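Local coordinates for protein cephalosporin acylase (Bacillus halodurans, PDB 2NLZ) that is probably an N-terminal nucleophile hydrolase that cleaves amide bonds in cephalosporin-like or gamma-glutamyl substrates, at residues G441-Q446 with A468-W473; V315-D320 with P413-Y418; E151-T156 with E197-Q202; R260-W265 with G424-N429. The protein carries 1 engineered substitution. All coordinates share one frame; numbering follows the deposited sequence.

Contact 1 (G441-Q446 with A468-W473)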
loop_
_atom_site.group_PDB
_atom_site.type_symbol
_atom_site.label_atom_id
_atom_site.label_comp_id
_atom_site.label_asym_id
_atom_site.label_seq_id
_atom_site.Cartn_x
_atom_site.Cartn_y
_atom_site.Cartn_z
ATOM N N GLY D 441 24.469 -14.350 -7.213
ATOM C CA GLY D 441 25.581 -13.903 -8.052
ATOM C C GLY D 441 26.288 -12.682 -7.495
ATOM O O GLY D 441 26.854 -12.725 -6.403
ATOM N N PHE D 442 26.250 -11.586 -8.248
ATOM C CA PHE D 442 26.885 -10.328 -7.826
ATOM C C PHE D 442 26.003 -9.477 -6.897
ATOM O O PHE D 442 26.431 -8.432 -6.401
ATOM C CB PHE D 442 27.343 -9.519 -9.038
ATOM C CG PHE D 442 28.519 -10.123 -9.759
ATOM C CD1 PHE D 442 28.333 -10.884 -10.914
ATOM C CD2 PHE D 442 29.811 -9.932 -9.285
ATOM C CE1 PHE D 442 29.424 -11.438 -11.592
ATOM C CE2 PHE D 442 30.904 -10.486 -9.953
ATOM C CZ PHE D 442 30.708 -11.240 -11.109
ATOM N N MET D 443 24.771 -9.936 -6.667
ATOM C CA MET D 443 23.908 -9.373 -5.628
ATOM C C MET D 443 24.460 -9.704 -4.228
ATOM O O MET D 443 24.238 -8.958 -3.261
ATOM C CB MET D 443 22.474 -9.913 -5.787
ATOM C CG MET D 443 21.572 -9.812 -4.541
ATOM S SD MET D 443 20.862 -8.174 -4.337
ATOM C CE MET D 443 20.175 -8.274 -2.686
ATOM N N GLN D 444 25.200 -10.810 -4.142
ATOM C CA GLN D 444 25.532 -11.427 -2.856
ATOM C C GLN D 444 26.099 -10.501 -1.781
ATOM O O GLN D 444 25.502 -10.385 -0.700
ATOM C CB GLN D 444 26.354 -12.718 -3.034
ATOM C CG GLN D 444 25.524 -13.839 -3.677
ATOM C CD GLN D 444 26.002 -15.235 -3.348
ATOM O OE1 GLN D 444 26.059 -16.099 -4.221
ATOM N NE2 GLN D 444 26.336 -15.468 -2.091
ATOM N N PRO D 445 27.210 -9.799 -2.077
ATOM C CA PRO D 445 27.733 -8.905 -1.046
ATOM C C PRO D 445 26.759 -7.776 -0.682
ATOM O O PRO D 445 26.676 -7.384 0.492
ATOM C CB PRO D 445 28.997 -8.335 -1.689
ATOM C CG PRO D 445 29.340 -9.287 -2.787
ATOM C CD PRO D 445 28.037 -9.771 -3.292
ATOM N N GLN D 446 26.021 -7.286 -1.683
ATOM C CA GLN D 446 25.030 -6.234 -1.488
ATOM C C GLN D 446 23.915 -6.703 -0.565
ATOM O O GLN D 446 23.469 -5.951 0.315
ATOM C CB GLN D 446 24.484 -5.763 -2.830
ATOM C CG GLN D 446 25.585 -5.567 -3.871
ATOM C CD GLN D 446 25.118 -4.831 -5.120
ATOM O OE1 GLN D 446 24.497 -3.759 -5.046
ATOM N NE2 GLN D 446 25.435 -5.402 -6.283
ATOM N N ALA D 468 12.261 -7.101 3.955
ATOM C CA ALA D 468 12.625 -5.731 3.580
ATOM C C ALA D 468 12.982 -5.583 2.096
ATOM O O ALA D 468 13.685 -6.433 1.536
ATOM C CB ALA D 468 13.767 -5.240 4.453
ATOM N N PRO D 469 12.476 -4.507 1.457
ATOM C CA PRO D 469 12.724 -4.227 0.038
ATOM C C PRO D 469 14.206 -4.054 -0.232
ATOM O O PRO D 469 14.937 -3.582 0.643
ATOM C CB PRO D 469 11.986 -2.909 -0.201
ATOM C CG PRO D 469 11.800 -2.308 1.173
ATOM C CD PRO D 469 11.617 -3.481 2.076
ATOM N N ARG D 470 14.639 -4.438 -1.425
ATOM C CA ARG D 470 16.060 -4.518 -1.715
ATOM C C ARG D 470 16.488 -3.675 -2.890
ATOM O O ARG D 470 15.743 -3.484 -3.840
ATOM C CB ARG D 470 16.486 -5.968 -1.940
ATOM C CG ARG D 470 16.485 -6.810 -0.666
ATOM C CD ARG D 470 16.663 -8.277 -0.980
ATOM N NE ARG D 470 16.271 -9.132 0.132
ATOM C CZ ARG D 470 15.978 -10.428 0.020
ATOM N NH1 ARG D 470 16.030 -11.023 -1.169
ATOM N NH2 ARG D 470 15.624 -11.132 1.100
ATOM N N TRP D 471 17.708 -3.167 -2.805
ATOM C CA TRP D 471 18.345 -2.500 -3.920
ATOM C C TRP D 471 19.550 -3.318 -4.356
ATOM O O TRP D 471 20.077 -4.115 -3.570
ATOM C CB TRP D 471 18.796 -1.099 -3.506
ATOM C CG TRP D 471 19.659 -1.117 -2.294
ATOM C CD1 TRP D 471 19.258 -0.944 -0.996
ATOM C CD2 TRP D 471 21.075 -1.340 -2.254
ATOM N NE1 TRP D 471 20.339 -1.044 -0.156
ATOM C CE2 TRP D 471 21.463 -1.290 -0.905
ATOM C CE3 TRP D 471 22.047 -1.578 -3.229
ATOM C CZ2 TRP D 471 22.782 -1.472 -0.508
ATOM C CZ3 TRP D 471 23.362 -1.766 -2.830
ATOM C CH2 TRP D 471 23.716 -1.710 -1.485
ATOM N N GLN D 472 19.979 -3.125 -5.604
ATOM C CA GLN D 472 21.270 -3.645 -6.053
ATOM C C GLN D 472 21.912 -2.823 -7.158
ATOM O O GLN D 472 21.261 -2.474 -8.138
ATOM C CB GLN D 472 21.200 -5.124 -6.437
ATOM C CG GLN D 472 20.508 -5.465 -7.731
ATOM C CD GLN D 472 20.790 -6.894 -8.138
ATOM O OE1 GLN D 472 21.945 -7.331 -8.149
ATOM N NE2 GLN D 472 19.739 -7.636 -8.460
ATOM N N TRP D 473 23.195 -2.515 -6.976
ATOM C CA TRP D 473 23.984 -1.781 -7.967
ATOM C C TRP D 473 24.489 -2.716 -9.070
ATOM O O TRP D 473 24.925 -3.826 -8.785
ATOM C CB TRP D 473 25.165 -1.097 -7.272
ATOM C CG TRP D 473 26.238 -0.661 -8.190
ATOM C CD1 TRP D 473 26.278 0.490 -8.902
ATOM C CD2 TRP D 473 27.431 -1.371 -8.502
ATOM N NE1 TRP D 473 27.429 0.553 -9.640
ATOM C CE2 TRP D 473 28.155 -0.584 -9.415
ATOM C CE3 TRP D 473 27.957 -2.600 -8.103
ATOM C CZ2 TRP D 473 29.383 -0.984 -9.936
ATOM C CZ3 TRP D 473 29.180 -2.996 -8.621
ATOM C CH2 TRP D 473 29.878 -2.190 -9.529
#

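Contact 2 (V315-D320 with P413-Y418)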
loop_
_atom_site.group_PDB
_atom_site.type_symbol
_atom_site.label_atom_id
_atom_site.label_comp_id
_atom_site.label_asym_id
_atom_site.label_seq_id
_atom_site.Cartn_x
_atom_site.Cartn_y
_atom_site.Cartn_z
ATOM N N VAL D 315 40.410 -9.127 -5.810
ATOM C CA VAL D 315 40.109 -10.448 -5.233
ATOM C C VAL D 315 40.207 -11.591 -6.240
ATOM O O VAL D 315 39.535 -11.598 -7.273
ATOM C CB VAL D 315 38.754 -10.484 -4.480
ATOM C CG1 VAL D 315 38.374 -11.907 -4.095
ATOM C CG2 VAL D 315 38.817 -9.609 -3.231
ATOM N N THR D 316 41.084 -12.535 -5.911
ATOM C CA THR D 316 41.315 -13.756 -6.670
ATOM C C THR D 316 42.066 -14.750 -5.768
ATOM O O THR D 316 42.209 -14.504 -4.564
ATOM C CB THR D 316 42.138 -13.474 -7.938
ATOM O OG1 THR D 316 42.356 -14.701 -8.643
ATOM C CG2 THR D 316 43.481 -12.843 -7.585
ATOM N N GLU D 317 42.530 -15.862 -6.338
ATOM C CA GLU D 317 43.449 -16.777 -5.641
ATOM C C GLU D 317 44.520 -15.993 -4.855
ATOM O O GLU D 317 45.282 -15.228 -5.456
ATOM C CB GLU D 317 44.124 -17.720 -6.652
ATOM C CG GLU D 317 45.241 -18.591 -6.086
ATOM C CD GLU D 317 44.715 -19.820 -5.378
ATOM O OE1 GLU D 317 44.967 -19.957 -4.161
ATOM O OE2 GLU D 317 44.040 -20.642 -6.035
ATOM N N PRO D 318 44.574 -16.179 -3.515
ATOM C CA PRO D 318 45.412 -15.399 -2.586
ATOM C C PRO D 318 46.837 -15.125 -3.072
ATOM O O PRO D 318 47.341 -14.017 -2.890
ATOM C CB PRO D 318 45.443 -16.273 -1.335
ATOM C CG PRO D 318 44.118 -16.938 -1.342
ATOM C CD PRO D 318 43.785 -17.197 -2.795
ATOM N N SER D 319 47.456 -16.121 -3.701
ATOM C CA SER D 319 48.829 -16.017 -4.192
ATOM C C SER D 319 48.971 -15.031 -5.355
ATOM O O SER D 319 49.996 -14.366 -5.482
ATOM C CB SER D 319 49.337 -17.396 -4.609
ATOM O OG SER D 319 49.007 -18.377 -3.647
ATOM N N ASP D 320 47.938 -14.935 -6.190
ATOM C CA ASP D 320 47.954 -14.039 -7.348
ATOM C C ASP D 320 47.411 -12.650 -7.021
ATOM O O ASP D 320 47.308 -11.809 -7.917
ATOM C CB ASP D 320 47.169 -14.640 -8.527
ATOM C CG ASP D 320 47.903 -15.793 -9.209
ATOM O OD1 ASP D 320 48.139 -15.712 -10.432
ATOM O OD2 ASP D 320 48.240 -16.783 -8.532
ATOM N N PRO D 413 46.447 -22.004 -15.262
ATOM C CA PRO D 413 46.183 -23.409 -14.957
ATOM C C PRO D 413 46.354 -23.682 -13.474
ATOM O O PRO D 413 47.311 -23.201 -12.875
ATOM C CB PRO D 413 47.257 -24.153 -15.755
ATOM C CG PRO D 413 48.320 -23.149 -16.023
ATOM C CD PRO D 413 47.608 -21.843 -16.153
ATOM N N GLY D 414 45.409 -24.412 -12.886
ATOM C CA GLY D 414 45.491 -24.803 -11.481
ATOM C C GLY D 414 45.189 -23.689 -10.507
ATOM O O GLY D 414 45.472 -23.800 -9.320
ATOM N N LYS D 415 44.610 -22.611 -11.016
ATOM C CA LYS D 415 44.240 -21.467 -10.197
ATOM C C LYS D 415 42.730 -21.499 -9.984
ATOM O O LYS D 415 41.994 -21.901 -10.880
ATOM C CB LYS D 415 44.657 -20.190 -10.921
ATOM C CG LYS D 415 44.223 -18.889 -10.266
ATOM C CD LYS D 415 44.515 -17.711 -11.182
ATOM C CE LYS D 415 44.430 -16.400 -10.442
ATOM N NZ LYS D 415 44.592 -15.252 -11.348
ATOM N N ARG D 416 42.255 -21.104 -8.808
ATOM C CA ARG D 416 40.810 -20.945 -8.637
ATOM C C ARG D 416 40.408 -19.470 -8.686
ATOM O O ARG D 416 41.152 -18.598 -8.222
ATOM C CB ARG D 416 40.302 -21.654 -7.381
ATOM C CG ARG D 416 41.060 -21.292 -6.150
ATOM C CD ARG D 416 41.470 -22.520 -5.373
ATOM N NE ARG D 416 42.375 -22.133 -4.295
ATOM C CZ ARG D 416 42.120 -22.309 -3.002
ATOM N NH1 ARG D 416 40.987 -22.890 -2.617
ATOM N NH2 ARG D 416 43.000 -21.914 -2.095
ATOM N N THR D 417 39.241 -19.204 -9.273
ATOM C CA THR D 417 38.839 -17.839 -9.617
ATOM C C THR D 417 38.086 -17.098 -8.515
ATOM O O THR D 417 37.613 -17.708 -7.548
ATOM C CB THR D 417 37.947 -17.816 -10.872
ATOM O OG1 THR D 417 37.533 -16.472 -11.131
ATOM C CG2 THR D 417 36.725 -18.705 -10.681
ATOM N N TYR D 418 38.007 -15.776 -8.685
ATOM C CA TYR D 418 37.041 -14.922 -8.017
ATOM C C TYR D 418 35.710 -15.656 -7.994
ATOM O O TYR D 418 35.169 -16.016 -9.046
ATOM C CB TYR D 418 36.916 -13.610 -8.799
ATOM C CG TYR D 418 35.948 -12.585 -8.247
ATOM C CD1 TYR D 418 34.603 -12.614 -8.588
ATOM C CD2 TYR D 418 36.388 -11.561 -7.414
ATOM C CE1 TYR D 418 33.715 -11.673 -8.089
ATOM C CE2 TYR D 418 35.511 -10.610 -6.912
ATOM C CZ TYR D 418 34.175 -10.672 -7.254
ATOM O OH TYR D 418 33.301 -9.732 -6.764
#

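Contact 3 (E151-T156 with E197-Q202)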
loop_
_atom_site.group_PDB
_atom_site.type_symbol
_atom_site.label_atom_id
_atom_site.label_comp_id
_atom_site.label_asym_id
_atom_site.label_seq_id
_atom_site.Cartn_x
_atom_site.Cartn_y
_atom_site.Cartn_z
ATOM N N GLU D 151 12.866 -41.894 -6.334
ATOM C CA GLU D 151 11.413 -41.909 -6.302
ATOM C C GLU D 151 10.815 -40.717 -7.028
ATOM O O GLU D 151 9.743 -40.820 -7.610
ATOM C CB GLU D 151 10.910 -41.982 -4.860
ATOM C CG GLU D 151 11.150 -43.348 -4.211
ATOM C CD GLU D 151 11.114 -43.315 -2.685
ATOM O OE1 GLU D 151 11.727 -44.214 -2.066
ATOM O OE2 GLU D 151 10.480 -42.401 -2.107
ATOM N N GLY D 152 11.510 -39.588 -6.992
ATOM C CA GLY D 152 11.061 -38.387 -7.695
ATOM C C GLY D 152 10.256 -37.409 -6.858
ATOM O O GLY D 152 9.812 -37.735 -5.760
ATOM N N TYR D 153 10.061 -36.207 -7.392
ATOM C CA TYR D 153 9.301 -35.159 -6.705
ATOM C C TYR D 153 8.463 -34.298 -7.654
ATOM O O TYR D 153 8.851 -34.089 -8.799
ATOM C CB TYR D 153 10.239 -34.268 -5.879
ATOM C CG TYR D 153 11.259 -33.497 -6.685
ATOM C CD1 TYR D 153 11.034 -32.174 -7.049
ATOM C CD2 TYR D 153 12.461 -34.088 -7.070
ATOM C CE1 TYR D 153 11.969 -31.461 -7.791
ATOM C CE2 TYR D 153 13.402 -33.385 -7.808
ATOM C CZ TYR D 153 13.150 -32.072 -8.166
ATOM O OH TYR D 153 14.085 -31.375 -8.891
ATOM N N PRO D 154 7.306 -33.797 -7.174
ATOM C CA PRO D 154 6.494 -32.861 -7.967
ATOM C C PRO D 154 7.143 -31.493 -8.072
ATOM O O PRO D 154 7.587 -30.940 -7.072
ATOM C CB PRO D 154 5.188 -32.755 -7.176
ATOM C CG PRO D 154 5.536 -33.134 -5.794
ATOM C CD PRO D 154 6.684 -34.098 -5.869
ATOM N N VAL D 155 7.186 -30.960 -9.286
ATOM C CA VAL D 155 7.858 -29.697 -9.571
ATOM C C VAL D 155 6.983 -28.486 -9.202
ATOM O O VAL D 155 5.842 -28.361 -9.650
ATOM C CB VAL D 155 8.303 -29.652 -11.053
ATOM C CG1 VAL D 155 8.896 -28.301 -11.417
ATOM C CG2 VAL D 155 9.301 -30.752 -11.316
ATOM N N THR D 156 7.520 -27.605 -8.368
ATOM C CA THR D 156 6.790 -26.409 -7.963
ATOM C C THR D 156 6.806 -25.376 -9.107
ATOM O O THR D 156 7.730 -25.394 -9.927
ATOM C CB THR D 156 7.363 -25.810 -6.643
ATOM O OG1 THR D 156 8.612 -25.166 -6.910
ATOM C CG2 THR D 156 7.552 -26.896 -5.564
ATOM N N GLU D 197 4.208 -32.125 -12.292
ATOM C CA GLU D 197 4.785 -33.287 -12.948
ATOM C C GLU D 197 5.947 -33.797 -12.100
ATOM O O GLU D 197 6.732 -33.016 -11.589
ATOM C CB GLU D 197 5.246 -32.911 -14.359
ATOM C CG GLU D 197 5.455 -34.078 -15.313
ATOM C CD GLU D 197 6.033 -33.636 -16.652
ATOM O OE1 GLU D 197 6.784 -34.420 -17.276
ATOM O OE2 GLU D 197 5.735 -32.503 -17.082
ATOM N N VAL D 198 6.028 -35.110 -11.917
ATOM C CA VAL D 198 7.120 -35.704 -11.162
ATOM C C VAL D 198 8.355 -35.852 -12.039
ATOM O O VAL D 198 8.280 -36.342 -13.170
ATOM C CB VAL D 198 6.730 -37.075 -10.584
ATOM C CG1 VAL D 198 7.953 -37.821 -10.086
ATOM C CG2 VAL D 198 5.728 -36.908 -9.461
ATOM N N TRP D 199 9.490 -35.407 -11.519
ATOM C CA TRP D 199 10.753 -35.604 -12.204
ATOM C C TRP D 199 11.639 -36.452 -11.316
ATOM O O TRP D 199 11.623 -36.302 -10.094
ATOM C CB TRP D 199 11.415 -34.263 -12.516
ATOM C CG TRP D 199 12.763 -34.388 -13.131
ATOM C CD1 TRP D 199 13.044 -34.574 -14.449
ATOM C CD2 TRP D 199 14.029 -34.342 -12.453
ATOM N NE1 TRP D 199 14.403 -34.643 -14.638
ATOM C CE2 TRP D 199 15.032 -34.501 -13.430
ATOM C CE3 TRP D 199 14.410 -34.176 -11.119
ATOM C CZ2 TRP D 199 16.395 -34.501 -13.114
ATOM C CZ3 TRP D 199 15.761 -34.175 -10.807
ATOM C CH2 TRP D 199 16.738 -34.336 -11.802
ATOM N N ARG D 200 12.394 -37.348 -11.939
ATOM C CA ARG D 200 13.311 -38.211 -11.225
ATOM C C ARG D 200 14.588 -38.354 -12.021
ATOM O O ARG D 200 14.630 -38.033 -13.203
ATOM C CB ARG D 200 12.683 -39.582 -10.979
ATOM C CG ARG D 200 12.024 -40.203 -12.210
ATOM C CD ARG D 200 11.390 -41.556 -11.897
ATOM N NE ARG D 200 12.378 -42.542 -11.461
ATOM C CZ ARG D 200 13.090 -43.312 -12.280
ATOM N NH1 ARG D 200 12.936 -43.219 -13.596
ATOM N NH2 ARG D 200 13.961 -44.177 -11.781
ATOM N N SER D 201 15.630 -38.833 -11.364
ATOM C CA SER D 201 16.881 -39.089 -12.028
ATOM C C SER D 201 17.619 -40.233 -11.345
ATOM O O SER D 201 18.171 -40.069 -10.246
ATOM C CB SER D 201 17.729 -37.830 -12.047
ATOM O OG SER D 201 18.944 -38.075 -12.716
ATOM N N GLN D 202 17.603 -41.397 -12.002
ATOM C CA GLN D 202 18.351 -42.564 -11.540
ATOM C C GLN D 202 19.841 -42.271 -11.521
ATOM O O GLN D 202 20.566 -42.785 -10.672
ATOM C CB GLN D 202 18.076 -43.796 -12.406
ATOM C CG GLN D 202 17.243 -44.880 -11.725
ATOM C CD GLN D 202 17.915 -45.498 -10.492
ATOM O OE1 GLN D 202 19.140 -45.425 -10.321
ATOM N NE2 GLN D 202 17.110 -46.120 -9.633
#

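Contact 4 (R260-W265 with G424-N429)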
loop_
_atom_site.group_PDB
_atom_site.type_symbol
_atom_site.label_atom_id
_atom_site.label_comp_id
_atom_site.label_asym_id
_atom_site.label_seq_id
_atom_site.Cartn_x
_atom_site.Cartn_y
_atom_site.Cartn_z
ATOM N N ARG D 260 30.002 -2.237 14.739
ATOM C CA ARG D 260 29.246 -1.699 15.872
ATOM C C ARG D 260 29.112 -2.706 17.005
ATOM O O ARG D 260 28.026 -2.877 17.570
ATOM C CB ARG D 260 27.874 -1.181 15.415
ATOM C CG ARG D 260 27.931 -0.537 14.050
ATOM C CD ARG D 260 26.860 0.476 13.856
ATOM N NE ARG D 260 26.848 0.970 12.483
ATOM C CZ ARG D 260 27.504 2.048 12.073
ATOM N NH1 ARG D 260 28.231 2.748 12.933
ATOM N NH2 ARG D 260 27.432 2.427 10.805
ATOM N N GLY D 261 30.231 -3.366 17.317
ATOM C CA GLY D 261 30.308 -4.331 18.422
ATOM C C GLY D 261 30.245 -5.783 17.985
ATOM O O GLY D 261 30.862 -6.663 18.607
ATOM N N TYR D 262 29.476 -6.024 16.922
ATOM C CA TYR D 262 29.356 -7.337 16.305
ATOM C C TYR D 262 30.566 -7.584 15.408
ATOM O O TYR D 262 31.287 -6.647 15.047
ATOM C CB TYR D 262 28.077 -7.414 15.462
ATOM C CG TYR D 262 26.780 -7.373 16.253
ATOM C CD1 TYR D 262 26.080 -8.545 16.528
ATOM C CD2 TYR D 262 26.251 -6.160 16.713
ATOM C CE1 TYR D 262 24.895 -8.518 17.247
ATOM C CE2 TYR D 262 25.062 -6.121 17.437
ATOM C CZ TYR D 262 24.391 -7.308 17.698
ATOM O OH TYR D 262 23.215 -7.299 18.408
ATOM N N ARG D 263 30.790 -8.844 15.053
ATOM C CA ARG D 263 31.762 -9.176 14.022
ATOM C C ARG D 263 31.094 -9.907 12.860
ATOM O O ARG D 263 30.410 -10.921 13.049
ATOM C CB ARG D 263 32.940 -9.975 14.588
ATOM C CG ARG D 263 33.781 -9.193 15.588
ATOM C CD ARG D 263 35.212 -9.712 15.646
ATOM N NE ARG D 263 36.027 -9.249 14.522
ATOM C CZ ARG D 263 36.759 -8.139 14.528
ATOM N NH1 ARG D 263 36.782 -7.359 15.598
ATOM N NH2 ARG D 263 37.469 -7.802 13.463
ATOM N N VAL D 264 31.291 -9.365 11.661
ATOM C CA VAL D 264 30.732 -9.926 10.436
ATOM C C VAL D 264 31.783 -10.801 9.745
ATOM O O VAL D 264 32.845 -10.316 9.355
ATOM C CB VAL D 264 30.269 -8.813 9.481
ATOM C CG1 VAL D 264 29.548 -9.401 8.293
ATOM C CG2 VAL D 264 29.367 -7.852 10.202
ATOM N N TRP D 265 31.479 -12.088 9.597
ATOM C CA TRP D 265 32.446 -13.035 9.052
ATOM C C TRP D 265 32.153 -13.435 7.608
ATOM O O TRP D 265 30.994 -13.625 7.223
ATOM C CB TRP D 265 32.508 -14.283 9.919
ATOM C CG TRP D 265 32.947 -14.005 11.300
ATOM C CD1 TRP D 265 32.155 -13.695 12.360
ATOM C CD2 TRP D 265 34.294 -14.022 11.794
ATOM N NE1 TRP D 265 32.922 -13.515 13.490
ATOM C CE2 TRP D 265 34.239 -13.708 13.171
ATOM C CE3 TRP D 265 35.542 -14.275 11.208
ATOM C CZ2 TRP D 265 35.385 -13.634 13.976
ATOM C CZ3 TRP D 265 36.682 -14.195 12.007
ATOM C CH2 TRP D 265 36.591 -13.876 13.379
ATOM N N GLY D 424 27.847 -16.317 5.032
ATOM C CA GLY D 424 28.187 -15.344 6.057
ATOM C C GLY D 424 27.934 -15.876 7.444
ATOM O O GLY D 424 27.103 -16.762 7.633
ATOM N N PHE D 425 28.657 -15.328 8.414
ATOM C CA PHE D 425 28.379 -15.616 9.815
ATOM C C PHE D 425 28.474 -14.374 10.681
ATOM O O PHE D 425 29.349 -13.535 10.480
ATOM C CB PHE D 425 29.329 -16.683 10.351
ATOM C CG PHE D 425 28.737 -17.521 11.456
ATOM C CD1 PHE D 425 28.151 -18.746 11.167
ATOM C CD2 PHE D 425 28.770 -17.088 12.781
ATOM C CE1 PHE D 425 27.605 -19.526 12.178
ATOM C CE2 PHE D 425 28.224 -17.862 13.798
ATOM C CZ PHE D 425 27.645 -19.085 13.492
ATOM N N LEU D 426 27.568 -14.273 11.646
ATOM C CA LEU D 426 27.554 -13.159 12.576
ATOM C C LEU D 426 27.850 -13.597 14.015
ATOM O O LEU D 426 27.372 -14.640 14.480
ATOM C CB LEU D 426 26.224 -12.398 12.498
ATOM C CG LEU D 426 26.131 -11.026 13.194
ATOM C CD1 LEU D 426 27.243 -10.077 12.763
ATOM C CD2 LEU D 426 24.767 -10.383 12.959
ATOM N N THR D 427 28.611 -12.752 14.710
ATOM C CA THR D 427 29.207 -13.058 16.005
ATOM C C THR D 427 29.229 -11.793 16.876
ATOM O O THR D 427 29.368 -10.693 16.359
ATOM C CB THR D 427 30.627 -13.636 15.766
ATOM O OG1 THR D 427 30.538 -15.058 15.665
ATOM C CG2 THR D 427 31.627 -13.258 16.844
ATOM N N LYS D 428 29.057 -11.946 18.186
ATOM C CA LYS D 428 29.186 -10.815 19.112
ATOM C C LYS D 428 29.931 -11.219 20.385
ATOM O O LYS D 428 29.435 -12.043 21.161
ATOM C CB LYS D 428 27.811 -10.241 19.459
ATOM C CG LYS D 428 27.829 -9.007 20.350
ATOM C CD LYS D 428 26.411 -8.612 20.757
ATOM C CE LYS D 428 26.392 -7.490 21.788
ATOM N NZ LYS D 428 26.877 -6.200 21.237
ATOM N N ASN D 429 31.110 -10.622 20.589
ATOM C CA ASN D 429 31.959 -10.876 21.765
ATOM C C ASN D 429 32.323 -12.344 21.929
ATOM O O ASN D 429 32.133 -12.916 23.006
ATOM C CB ASN D 429 31.311 -10.366 23.064
ATOM C CG ASN D 429 31.036 -8.877 23.043
ATOM O OD1 ASN D 429 31.770 -8.099 22.438
ATOM N ND2 ASN D 429 29.969 -8.470 23.718
#

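Contact 1 (G441-Q446 with A468-W473)
The polar part of this contact is the work of one amide. Gln446, with CG anti to its carbonyl carbon and the chain extended beyond, lays its amide against the backbone of Trp473: OE1 accepts a hydrogen bond from Trp473 N at 2.6 Å, the donor lying in the carbonyl plane on a lone pair, and NE2 donates one to Trp473 O at 3.0 Å, nearly straight at 169°. NE2 also donates to Phe442 O at 3.2 Å, so three bonds hold this buried amide flat and fix its rotation.

Van der Waals contact comes from Met443, which crosses Gln472 and Arg470 at about a right angle. Its bend at chi2 (81°) brings SD to 3.7 Å from Gln472 CB and CE to 3.9 Å from Arg470 CD; the guanidinium beyond is salt-bridged to Glu529. Helix 294-314 packs on Gln446 and Trp473.

Gln472 pairs through its backbone with Gln480 of strand 478-481, so in the small mixed sheet the amide stands in for a neighbouring strand, a side chain docking on an edge strand from the first turn of helix 444-457.

Contact 2 (V315-D320 with P413-Y418)
Glu317 and Arg416 form the tight end of this contact. The glutamate chain turns at chi2 (81°) and brings its carboxylate to the edge of the guanidinium, where OE2 accepts from Arg416 NE at 2.8 Å through its syn lone pair; the two flat groups are still 35° apart. OE1 gets weak bonds from NE and NH2, and OE2 a weak one from the backbone N of Arg416. An alanine at Arg416 would remove the guanidinium and its salt bridge, and would probably leave the buried Glu317 carboxylate poorly compensated and less firmly fixed, with a weak backbone bond and a long ion pair to Arg90.

Two irregular loops meet here, one leaving helix 294-314, the other leading toward strand 424-428. Val315 closes the helix side: its O lies 3.2 Å from Tyr418 CD2, at the ring edge, and its CG1 is 3.9 Å from the same carbon.

Packing loosens toward Asp320, which is partly exposed. Its OD1 meets Lys415 NZ tip to tip in a long salt bridge of 3.7 Å, while the ammonium is hydrogen-bonded to Asp408 O and Ala410 O.

Contact 3 (E151-T156 with E197-Q202)
Tyr153 leaves the backbone with CG wedged between N and the carbonyl carbon (chi1 63°), the crowded position, and so its ring runs beside that of Trp199, both pointing the same way. CB starts on the face that the two aromatics share. Further out Tyr153 CD2 is 3.8 Å from Trp199 O, and Tyr153 CE2 comes in near the plane of the indole, at its edge, 3.6 Å from Trp199 CE3. Tyr153 CZ follows at 3.8 Å from Trp199 CE3, and Tyr153 OH is 3.6 Å from Trp199 CE3 before ending in a hydrogen bond to Val60 O. The planes are 78° apart. A leucine here would lack the hydroxyl and its bond to Val60 O, and would probably pack less fully against the edge of the indole.

The backbones make a two-stranded antiparallel ribbon of strands 153-154 and 198-199. Tyr153 and Trp199 are its hydrogen-bonded pair, N to O at 3.1 Å in both directions, and Val155 N adds a bond to Glu197 O. Gly152, with positive phi after helix 143-151, lets the chain in: a CB there would clash with Val198 CG1. Helix 157-173 packs against the aromatic face, where Trp163 meets Trp199 edge-to-face. On the other face Pro154 and Val198 meet Glu540 and Lys22 of the second subunit.

Contact 4 (R260-W265 with G424-N429)
Four backbone bonds knit strand 262-265 to strand 424-428, antiparallel. Arg263 N reaches Thr427 O at 2.7 Å, almost straight (174°), and Trp265 N reaches Phe425 O at 2.7 Å, nearly along the C=O axis; each pair returns a longer bond, Thr427 N to Arg263 O and Phe425 N to Trp265 O, both 3.1 Å.

On the face of Tyr262, Val264, Leu426 and Lys428, Leu426 CD1 sits 3.9 Å from Tyr262 CB and 4.0 Å from Val264 CG2. Lys428 crosses the tyrosine obliquely: CD lies over the ring face toward its rim, and the turn at chi4 puts NZ 4.6 Å from the centroid, a cation-pi contact. On the other face Thr427 CB stands 3.2 Å from Trp265 NE1, at the indole edge.

Outside this shell, helix 444-457 packs on the Leu426 face and strand 71-78 meets the opposite one, as in the alpha-beta-beta-alpha sandwich of N-terminal nucleophile hydrolases. Buried Val264 and Leu426 meet Met452 of that helix through hydrocarbon; the ammonium of Lys428, a partly exposed residue, is probably steadied by the tyrosine ring.

How the contacts relate
Along the chain contact 3 closes first; contact 4 then opens, contact 2 is nested inside its loop, and contact 1 follows once contact 4 has closed. Contacts 1 and 2 touch, Phe442 CE2 lying 3.6 Å from Tyr418 CE1, and helix 294-314 serves both: it runs into the loop of contact 2 and packs on contact 1. Helix 444-457 starts in contact 1 and lies against the strands of contact 4, the centres about 20 Å apart. Contact 3 stands alone, its centre about 38 Å from that of contact 2 and 40 Å from that of contact 4, beyond the chain's centre. Contacts 1 and 3 both reach the second subunit, so distant parts of the fold share in the assembly.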